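Long-range contact in putative exported protein (Bacteroides fragilis NCTC 9343, PDB 3IEE), which is of unknown function but, as a putative exported, mainly helical protein with a predicted lipoprotein signal, probably acts at the cell envelope: residues F85-N96 against Y143-F154. Sequence-based numbering, arbitrary orientation.
Sequences FNEETRRNLKQN and YKQNIFDILSPF. With EDO (1,2-ethanediol), chain G; EDO (1,2-ethanediol), chain E.
N96 and I150 interlock in an antiparallel helix-helix packing, each a knob in a hole of the other segment, where the start of helix 87-119 lies along the second half of helix 123-162 in the all-helical DUF6845 region. The short axes approach to 9.6 Å at a crossing angle of -163°, and the CA register T89-I150, L93-I147, N96-Y143 tightens toward N96. The N96 side chain fits among Y143, N146, I147 and I150. Its amide is fixed at both ends: ND2 donates to N92 O one turn back, while OD1 accepts from N146 ND2 at 2.9 Å, nearly straight at 162°. The two amide planes stand nearly perpendicular, with OD1 close to the plane of the N146 amide. N92 O also accepts the backbone N96 N, and the two donors reach it from opposite faces of its plane. On the same residue, N96, CB rests on I147 CG1 at 3.6 Å, and OD1 lies at the edge of the Y143 ring.

I150 fills the reciprocal hole of T89, N92, L93 and N96. Its CG2 methyl meets both T89 CG2 and L93 CD2, while CD1 reaches N96 ND2 at 3.5 Å. L93 and L151 also touch Y29, so helix 17-40 covers one flank of the contact. Nearby, L151 CD2 approaches F85 CE1 at 3.6 Å, and the F85 ring, with L93 CD1 over one face, meets Y29 edge-to-face.

At the other end, N86 caps helix 87-119. Its OD1 receives T89 N nearly head-on, with a C=O...N angle of 170°, and T89 OG1 from above the carbonyl plane. T89 OG1 itself lies 3.3 Å from F154 CE2.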
ATOM      1  N   PHE A  85       0.419 -14.506 -15.999  1.00 12.42           N
ATOM      2  CA  PHE A  85       0.128 -13.134 -16.435  1.00 12.93           C
ATOM      3  C   PHE A  85       0.480 -13.039 -17.921  1.00 10.46           C
ATOM      4  O   PHE A  85       1.428 -13.742 -18.380  1.00 12.83           O
ATOM      5  CB  PHE A  85       0.973 -12.139 -15.664  1.00 14.26           C
ATOM      6  CG  PHE A  85       0.712 -12.150 -14.174  1.00 13.89           C
ATOM      7  CD1 PHE A  85      -0.446 -11.613 -13.637  1.00 12.04           C
ATOM      8  CD2 PHE A  85       1.634 -12.711 -13.312  1.00 10.63           C
ATOM      9  CE1 PHE A  85      -0.654 -11.630 -12.286  1.00 12.55           C
ATOM     10  CE2 PHE A  85       1.412 -12.720 -11.956  1.00 10.91           C
ATOM     11  CZ  PHE A  85       0.287 -12.211 -11.446  1.00 14.43           C
ATOM     12  N   ASN A  86      -0.241 -12.177 -18.644  1.00 13.15           N
ATOM     13  CA  ASN A  86       0.065 -11.985 -20.060  1.00 13.37           C
ATOM     14  C   ASN A  86       1.368 -11.196 -20.223  1.00 14.64           C
ATOM     15  O   ASN A  86       1.852 -10.611 -19.268  1.00 14.54           O
ATOM     16  CB  ASN A  86      -1.128 -11.385 -20.814  1.00 14.49           C
ATOM     17  CG  ASN A  86      -1.527 -10.036 -20.297  1.00 12.01           C
ATOM     18  OD1 ASN A  86      -0.674  -9.186 -20.005  1.00 16.35           O
ATOM     19  ND2 ASN A  86      -2.825  -9.826 -20.159  1.00 17.18           N
ATOM     20  N   GLU A  87       1.941 -11.205 -21.418  1.00 13.64           N
ATOM     21  CA  GLU A  87       3.306 -10.726 -21.589  1.00 16.12           C
ATOM     22  C   GLU A  87       3.380  -9.246 -21.221  1.00 15.55           C
ATOM     23  O   GLU A  87       4.354  -8.818 -20.615  1.00 16.08           O
ATOM     24  CB  GLU A  87       3.816 -10.972 -23.016  1.00 19.59           C
ATOM     25  CG  GLU A  87       4.064 -12.462 -23.299  1.00 19.37           C
ATOM     26  CD  GLU A  87       5.100 -13.072 -22.388  1.00 24.34           C
ATOM     27  OE1 GLU A  87       6.310 -12.780 -22.568  1.00 24.05           O
ATOM     28  OE2 GLU A  87       4.707 -13.846 -21.488  1.00 19.23           O
ATOM     29  N   GLU A  88       2.344  -8.500 -21.566  1.00 15.59           N
ATOM     30  CA  GLU A  88       2.331  -7.071 -21.279  1.00 20.01           C
ATOM     31  C   GLU A  88       2.363  -6.796 -19.767  1.00 17.71           C
ATOM     32  O   GLU A  88       3.041  -5.885 -19.274  1.00 17.73           O
ATOM     33  CB  GLU A  88       1.078  -6.447 -21.862  1.00 21.93           C
ATOM     34  CG  GLU A  88       0.975  -4.965 -21.568  1.00 30.94           C
ATOM     35  CD  GLU A  88      -0.133  -4.337 -22.358  1.00 38.14           C
ATOM     36  OE1 GLU A  88       0.017  -4.278 -23.603  1.00 43.01           O
ATOM     37  OE2 GLU A  88      -1.145  -3.932 -21.741  1.00 45.07           O
ATOM     38  N   THR A  89       1.564  -7.568 -19.057  1.00 14.42           N
ATOM     39  CA  THR A  89       1.504  -7.495 -17.611  1.00 13.89           C
ATOM     40  C   THR A  89       2.843  -7.845 -16.988  1.00 12.70           C
ATOM     41  O   THR A  89       3.339  -7.162 -16.055  1.00 13.74           O
ATOM     42  CB  THR A  89       0.361  -8.384 -17.049  1.00 13.44           C
ATOM     43  OG1 THR A  89      -0.918  -7.926 -17.551  1.00 13.64           O
ATOM     44  CG2 THR A  89       0.313  -8.347 -15.517  1.00 13.88           C
ATOM     45  N   ARG A  90       3.446  -8.929 -17.474  1.00 13.11           N
ATOM     46  CA  ARG A  90       4.735  -9.350 -16.976  1.00 13.56           C
ATOM     47  C   ARG A  90       5.761  -8.208 -17.161  1.00 17.16           C
ATOM     48  O   ARG A  90       6.515  -7.897 -16.234  1.00 13.83           O
ATOM     49  CB  ARG A  90       5.211 -10.641 -17.654  1.00 13.82           C
ATOM     50  CG  ARG A  90       4.286 -11.850 -17.410  1.00 12.92           C
ATOM     51  CD  ARG A  90       4.743 -13.088 -18.205  1.00 12.29           C
ATOM     52  NE  ARG A  90       5.851 -13.812 -17.598  1.00 13.74           N
ATOM     53  CZ  ARG A  90       6.644 -14.700 -18.210  1.00 16.36           C
ATOM     54  NH1 ARG A  90       6.516 -14.972 -19.504  1.00 20.04           N
ATOM     55  NH2 ARG A  90       7.584 -15.320 -17.521  1.00 17.44           N
ATOM     56  N   ARG A  91       5.748  -7.607 -18.348  1.00 17.14           N
ATOM     57  CA  ARG A  91       6.626  -6.478 -18.670  1.00 21.64           C
ATOM     58  C   ARG A  91       6.409  -5.292 -17.717  1.00 18.09           C
ATOM     59  O   ARG A  91       7.356  -4.758 -17.146  1.00 17.30           O
ATOM     60  CB  ARG A  91       6.327  -6.032 -20.106  1.00 22.71           C
ATOM     61  CG  ARG A  91       7.192  -4.952 -20.707  1.00 29.63           C
ATOM     62  CD  ARG A  91       6.711  -4.718 -22.170  1.00 34.35           C
ATOM     63  NE  ARG A  91       6.573  -6.004 -22.901  1.00 38.59           N
ATOM     64  CZ  ARG A  91       5.491  -6.436 -23.570  1.00 42.76           C
ATOM     65  NH1 ARG A  91       4.383  -5.695 -23.672  1.00 47.31           N
ATOM     66  NH2 ARG A  91       5.513  -7.631 -24.152  1.00 38.10           N
ATOM     67  N   ASN A  92       5.157  -4.879 -17.597  1.00 15.93           N
ATOM     68  CA  ASN A  92       4.819  -3.781 -16.707  1.00 16.37           C
ATOM     69  C   ASN A  92       5.118  -4.015 -15.246  1.00 17.11           C
ATOM     70  O   ASN A  92       5.545  -3.098 -14.559  1.00 13.56           O
ATOM     71  CB  ASN A  92       3.410  -3.378 -16.913  1.00 19.47           C
ATOM     72  CG  ASN A  92       3.184  -2.893 -18.306  1.00 24.81           C
ATOM     73  OD1 ASN A  92       4.154  -2.525 -19.008  1.00 30.62           O
ATOM     74  ND2 ASN A  92       1.935  -2.912 -18.745  1.00 27.83           N
ATOM     75  N   LEU A  93       4.888  -5.234 -14.744  1.00 15.69           N
ATOM     76  CA  LEU A  93       5.304  -5.582 -13.358  1.00 14.21           C
ATOM     77  C   LEU A  93       6.811  -5.476 -13.151  1.00 12.68           C
ATOM     78  O   LEU A  93       7.270  -4.816 -12.220  1.00 12.35           O
ATOM     79  CB  LEU A  93       4.800  -7.002 -13.002  1.00 10.85           C
ATOM     80  CG  LEU A  93       3.293  -7.123 -12.834  1.00 12.43           C
ATOM     81  CD1 LEU A  93       2.971  -8.643 -12.785  1.00 11.24           C
ATOM     82  CD2 LEU A  93       2.813  -6.384 -11.578  1.00 16.07           C
ATOM     83  N   LYS A  94       7.609  -6.091 -14.048  1.00 13.91           N
ATOM     84  CA  LYS A  94       9.041  -5.992 -14.014  1.00 16.88           C
ATOM     85  C   LYS A  94       9.528  -4.522 -14.043  1.00 16.13           C
ATOM     86  O   LYS A  94      10.407  -4.157 -13.278  1.00 18.94           O
ATOM     87  CB  LYS A  94       9.696  -6.798 -15.159  1.00 19.71           C
ATOM     88  CG  LYS A  94       9.532  -8.294 -14.955  1.00 20.90           C
ATOM     89  CD  LYS A  94      10.288  -9.125 -16.027  1.00 25.42           C
ATOM     90  CE  LYS A  94       9.598  -9.024 -17.379  1.00 29.95           C
ATOM     91  NZ  LYS A  94      10.362  -9.749 -18.496  1.00 29.24           N
ATOM     92  N   GLN A  95       8.912  -3.705 -14.901  1.00 16.85           N
ATOM     93  CA  GLN A  95       9.283  -2.296 -15.046  1.00 19.10           C
ATOM     94  C   GLN A  95       9.049  -1.508 -13.763  1.00 18.04           C
ATOM     95  O   GLN A  95       9.896  -0.730 -13.339  1.00 16.17           O
ATOM     96  CB  GLN A  95       8.421  -1.750 -16.154  1.00 21.90           C
ATOM     97  CG  GLN A  95       8.654  -0.392 -16.671  1.00 30.92           C
ATOM     98  CD  GLN A  95       7.642  -0.159 -17.794  1.00 39.24           C
ATOM     99  OE1 GLN A  95       7.743  -0.772 -18.872  1.00 46.18           O
ATOM    100  NE2 GLN A  95       6.607   0.645 -17.510  1.00 46.56           N
ATOM    101  N   ASN A  96       7.877  -1.719 -13.144  1.00 14.27           N
ATOM    102  CA  ASN A  96       7.540  -1.012 -11.914  1.00 13.80           C
ATOM    103  C   ASN A  96       8.448  -1.480 -10.754  1.00 13.62           C
ATOM    104  O   ASN A  96       8.941  -0.649  -9.968  1.00 13.08           O
ATOM    105  CB  ASN A  96       6.040  -1.165 -11.595  1.00 14.83           C
ATOM    106  CG  ASN A  96       5.153  -0.163 -12.345  1.00 15.15           C
ATOM    107  OD1 ASN A  96       5.065   1.032 -11.996  1.00 15.19           O
ATOM    108  ND2 ASN A  96       4.517  -0.632 -13.386  1.00 16.98           N
ATOM    109  N   TYR A 143       5.167   3.672  -7.709  1.00 12.83           N
ATOM    110  CA  TYR A 143       5.476   2.347  -8.260  1.00 14.83           C
ATOM    111  C   TYR A 143       4.761   1.225  -7.487  1.00 12.83           C
ATOM    112  O   TYR A 143       4.182   0.282  -8.080  1.00 14.21           O
ATOM    113  CB  TYR A 143       6.964   2.080  -8.206  1.00 14.16           C
ATOM    114  CG  TYR A 143       7.845   2.821  -9.189  1.00 15.70           C
ATOM    115  CD1 TYR A 143       7.648   2.673 -10.564  1.00 17.41           C
ATOM    116  CD2 TYR A 143       8.920   3.582  -8.735  1.00 17.60           C
ATOM    117  CE1 TYR A 143       8.491   3.283 -11.464  1.00 18.62           C
ATOM    118  CE2 TYR A 143       9.740   4.216  -9.626  1.00 17.56           C
ATOM    119  CZ  TYR A 143       9.524   4.059 -10.977  1.00 19.10           C
ATOM    120  OH  TYR A 143      10.338   4.705 -11.866  1.00 23.20           O
ATOM    121  N   LYS A 144       4.742   1.350  -6.152  1.00 11.72           N
ATOM    122  CA  LYS A 144       4.095   0.368  -5.288  1.00 12.06           C
ATOM    123  C   LYS A 144       2.575   0.295  -5.606  1.00 11.65           C
ATOM    124  O   LYS A 144       1.997  -0.779  -5.820  1.00 13.34           O
ATOM    125  CB  LYS A 144       4.320   0.771  -3.848  1.00 13.68           C
ATOM    126  CG  LYS A 144       3.524  -0.011  -2.814  1.00 12.29           C
ATOM    127  CD  LYS A 144       4.040   0.223  -1.414  1.00 13.61           C
ATOM    128  CE  LYS A 144       3.171  -0.394  -0.289  1.00 15.81           C
ATOM    129  NZ  LYS A 144       3.741  -0.152   1.084  1.00 13.60           N
ATOM    130  N   GLN A 145       1.915   1.446  -5.623  1.00 11.94           N
ATOM    131  CA  GLN A 145       0.508   1.438  -5.920  1.00 13.02           C
ATOM    132  C   GLN A 145       0.245   0.930  -7.356  1.00 11.86           C
ATOM    133  O   GLN A 145      -0.760   0.208  -7.594  1.00 12.55           O
ATOM    134  CB  GLN A 145      -0.159   2.812  -5.711  1.00 12.84           C
ATOM    135  CG  GLN A 145      -1.694   2.762  -5.888  1.00 16.75           C
ATOM    136  CD  GLN A 145      -2.380   1.782  -4.933  1.00 13.96           C
ATOM    137  OE1 GLN A 145      -2.189   1.836  -3.718  1.00 16.45           O
ATOM    138  NE2 GLN A 145      -3.160   0.854  -5.494  1.00 15.46           N
ATOM    139  N   ASN A 146       1.114   1.328  -8.309  1.00 13.86           N
ATOM    140  CA  ASN A 146       1.010   0.846  -9.692  1.00 15.13           C
ATOM    141  C   ASN A 146       0.958  -0.693  -9.759  1.00 11.02           C
ATOM    142  O   ASN A 146       0.189  -1.272 -10.522  1.00 11.92           O
ATOM    143  CB  ASN A 146       2.191   1.293 -10.545  1.00 14.72           C
ATOM    144  CG  ASN A 146       2.139   2.751 -10.954  1.00 19.22           C
ATOM    145  OD1 ASN A 146       1.149   3.464 -10.727  1.00 18.03           O
ATOM    146  ND2 ASN A 146       3.233   3.204 -11.593  1.00 17.22           N
ATOM    147  N   ILE A 147       1.824  -1.331  -8.988  1.00 11.12           N
ATOM    148  CA  ILE A 147       1.885  -2.806  -8.969  1.00 12.72           C
ATOM    149  C   ILE A 147       0.541  -3.394  -8.500  1.00 13.02           C
ATOM    150  O   ILE A 147      -0.021  -4.274  -9.181  1.00 10.18           O
ATOM    151  CB  ILE A 147       3.088  -3.254  -8.147  1.00  9.51           C
ATOM    152  CG1 ILE A 147       4.393  -2.915  -8.890  1.00 11.98           C
ATOM    153  CG2 ILE A 147       3.030  -4.789  -7.836  1.00 12.52           C
ATOM    154  CD1 ILE A 147       5.547  -2.793  -8.041  1.00 12.46           C
ATOM    155  N   PHE A 148      -0.010  -2.873  -7.394  1.00 12.39           N
ATOM    156  CA  PHE A 148      -1.325  -3.320  -6.916  1.00 13.58           C
ATOM    157  C   PHE A 148      -2.385  -3.116  -7.971  1.00 12.13           C
ATOM    158  O   PHE A 148      -3.243  -3.983  -8.218  1.00 13.05           O
ATOM    159  CB  PHE A 148      -1.680  -2.652  -5.578  1.00 12.97           C
ATOM    160  CG  PHE A 148      -0.836  -3.106  -4.451  1.00 14.68           C
ATOM    161  CD1 PHE A 148      -0.692  -4.468  -4.164  1.00 13.45           C
ATOM    162  CD2 PHE A 148      -0.148  -2.205  -3.644  1.00 13.70           C
ATOM    163  CE1 PHE A 148       0.118  -4.902  -3.079  1.00 14.08           C
ATOM    164  CE2 PHE A 148       0.614  -2.619  -2.546  1.00 16.93           C
ATOM    165  CZ  PHE A 148       0.765  -3.981  -2.282  1.00 16.26           C
ATOM    166  N   ASP A 149      -2.347  -1.955  -8.610  1.00 10.44           N
ATOM    167  CA  ASP A 149      -3.339  -1.629  -9.650  1.00 13.23           C
ATOM    168  C   ASP A 149      -3.280  -2.596 -10.844  1.00 14.64           C
ATOM    169  O   ASP A 149      -4.301  -2.993 -11.350  1.00 14.63           O
ATOM    170  CB  ASP A 149      -3.152  -0.220 -10.196  1.00 14.41           C
ATOM    171  CG  ASP A 149      -3.508   0.910  -9.183  1.00 19.85           C
ATOM    172  OD1 ASP A 149      -4.145   0.679  -8.140  1.00 17.30           O
ATOM    173  OD2 ASP A 149      -3.069   2.059  -9.477  1.00 18.92           O
ATOM    174  N   ILE A 150      -2.070  -2.957 -11.264  1.00 12.49           N
ATOM    175  CA  ILE A 150      -1.844  -3.946 -12.336  1.00 12.33           C
ATOM    176  C   ILE A 150      -2.456  -5.289 -11.966  1.00 13.01           C
ATOM    177  O   ILE A 150      -3.156  -5.941 -12.788  1.00 13.94           O
ATOM    178  CB  ILE A 150      -0.327  -4.074 -12.643  1.00 10.82           C
ATOM    179  CG1 ILE A 150       0.187  -2.788 -13.328  1.00 16.58           C
ATOM    180  CG2 ILE A 150      -0.026  -5.322 -13.503  1.00 12.55           C
ATOM    181  CD1 ILE A 150       1.676  -2.592 -13.226  1.00 18.27           C
ATOM    182  N   LEU A 151      -2.193  -5.708 -10.727  1.00 12.91           N
ATOM    183  CA  LEU A 151      -2.629  -7.045 -10.241  1.00 12.49           C
ATOM    184  C   LEU A 151      -4.141  -7.186 -10.038  1.00 15.90           C
ATOM    185  O   LEU A 151      -4.727  -8.303 -10.194  1.00 15.17           O
ATOM    186  CB  LEU A 151      -1.889  -7.401  -8.961  1.00 13.79           C
ATOM    187  CG  LEU A 151      -0.388  -7.623  -9.165  1.00 10.38           C
ATOM    188  CD1 LEU A 151       0.299  -7.775  -7.796  1.00 13.13           C
ATOM    189  CD2 LEU A 151      -0.046  -8.838 -10.058  1.00 12.95           C
ATOM    190  N   SER A 152      -4.769  -6.080  -9.639  1.00 14.36           N
ATOM    191  CA  SER A 152      -6.169  -6.105  -9.222  1.00 15.58           C
ATOM    192  C   SER A 152      -7.159  -6.888 -10.113  1.00 14.82           C
ATOM    193  O   SER A 152      -7.935  -7.737  -9.630  1.00 16.78           O
ATOM    194  CB  SER A 152      -6.613  -4.657  -8.972  1.00 17.13           C
ATOM    195  OG  SER A 152      -7.935  -4.671  -8.502  1.00 26.24           O
ATOM    196  N   PRO A 153      -7.185  -6.586 -11.416  1.00 15.72           N
ATOM    197  CA  PRO A 153      -8.101  -7.332 -12.299  1.00 17.93           C
ATOM    198  C   PRO A 153      -7.838  -8.838 -12.358  1.00 16.38           C
ATOM    199  O   PRO A 153      -8.794  -9.656 -12.429  1.00 15.89           O
ATOM    200  CB  PRO A 153      -7.916  -6.654 -13.667  1.00 17.92           C
ATOM    201  CG  PRO A 153      -6.777  -5.771 -13.575  1.00 21.24           C
ATOM    202  CD  PRO A 153      -6.421  -5.548 -12.125  1.00 17.39           C
ATOM    203  N   PHE A 154      -6.561  -9.214 -12.267  1.00 15.35           N
ATOM    204  CA  PHE A 154      -6.150 -10.614 -12.394  1.00 14.67           C
ATOM    205  C   PHE A 154      -6.391 -11.384 -11.110  1.00 14.45           C
ATOM    206  O   PHE A 154      -6.836 -12.540 -11.156  1.00 12.80           O
ATOM    207  CB  PHE A 154      -4.693 -10.671 -12.824  1.00 16.71           C
ATOM    208  CG  PHE A 154      -4.476  -9.938 -14.116  1.00 16.93           C
ATOM    209  CD1 PHE A 154      -5.301 -10.245 -15.222  1.00 21.71           C
ATOM    210  CD2 PHE A 154      -3.636  -8.860 -14.196  1.00 17.58           C
ATOM    211  CE1 PHE A 154      -5.191  -9.532 -16.444  1.00 22.89           C
ATOM    212  CE2 PHE A 154      -3.500  -8.150 -15.439  1.00 17.01           C
ATOM    213  CZ  PHE A 154      -4.304  -8.483 -16.536  1.00 20.40           C
TER
HETATM  214  C1  EDO G 306       8.130 -11.724 -18.891  1.00 35.95           C
HETATM  215  O1  EDO G 306       9.408 -12.155 -18.448  1.00 33.47           O
HETATM  216  C2  EDO G 306       7.985 -11.697 -20.395  1.00 36.40           C
HETATM  217  O2  EDO G 306       7.081 -10.632 -20.763  1.00 39.69           O
HETATM  218  C1  EDO E 304       4.224   6.300 -11.515  1.00 51.75           C
HETATM  219  O1  EDO E 304       3.539   6.076 -12.756  1.00 53.07           O
HETATM  220  C2  EDO E 304       5.735   6.101 -11.632  1.00 51.12           C
HETATM  221  O2  EDO E 304       6.414   6.845 -10.603  1.00 49.74           O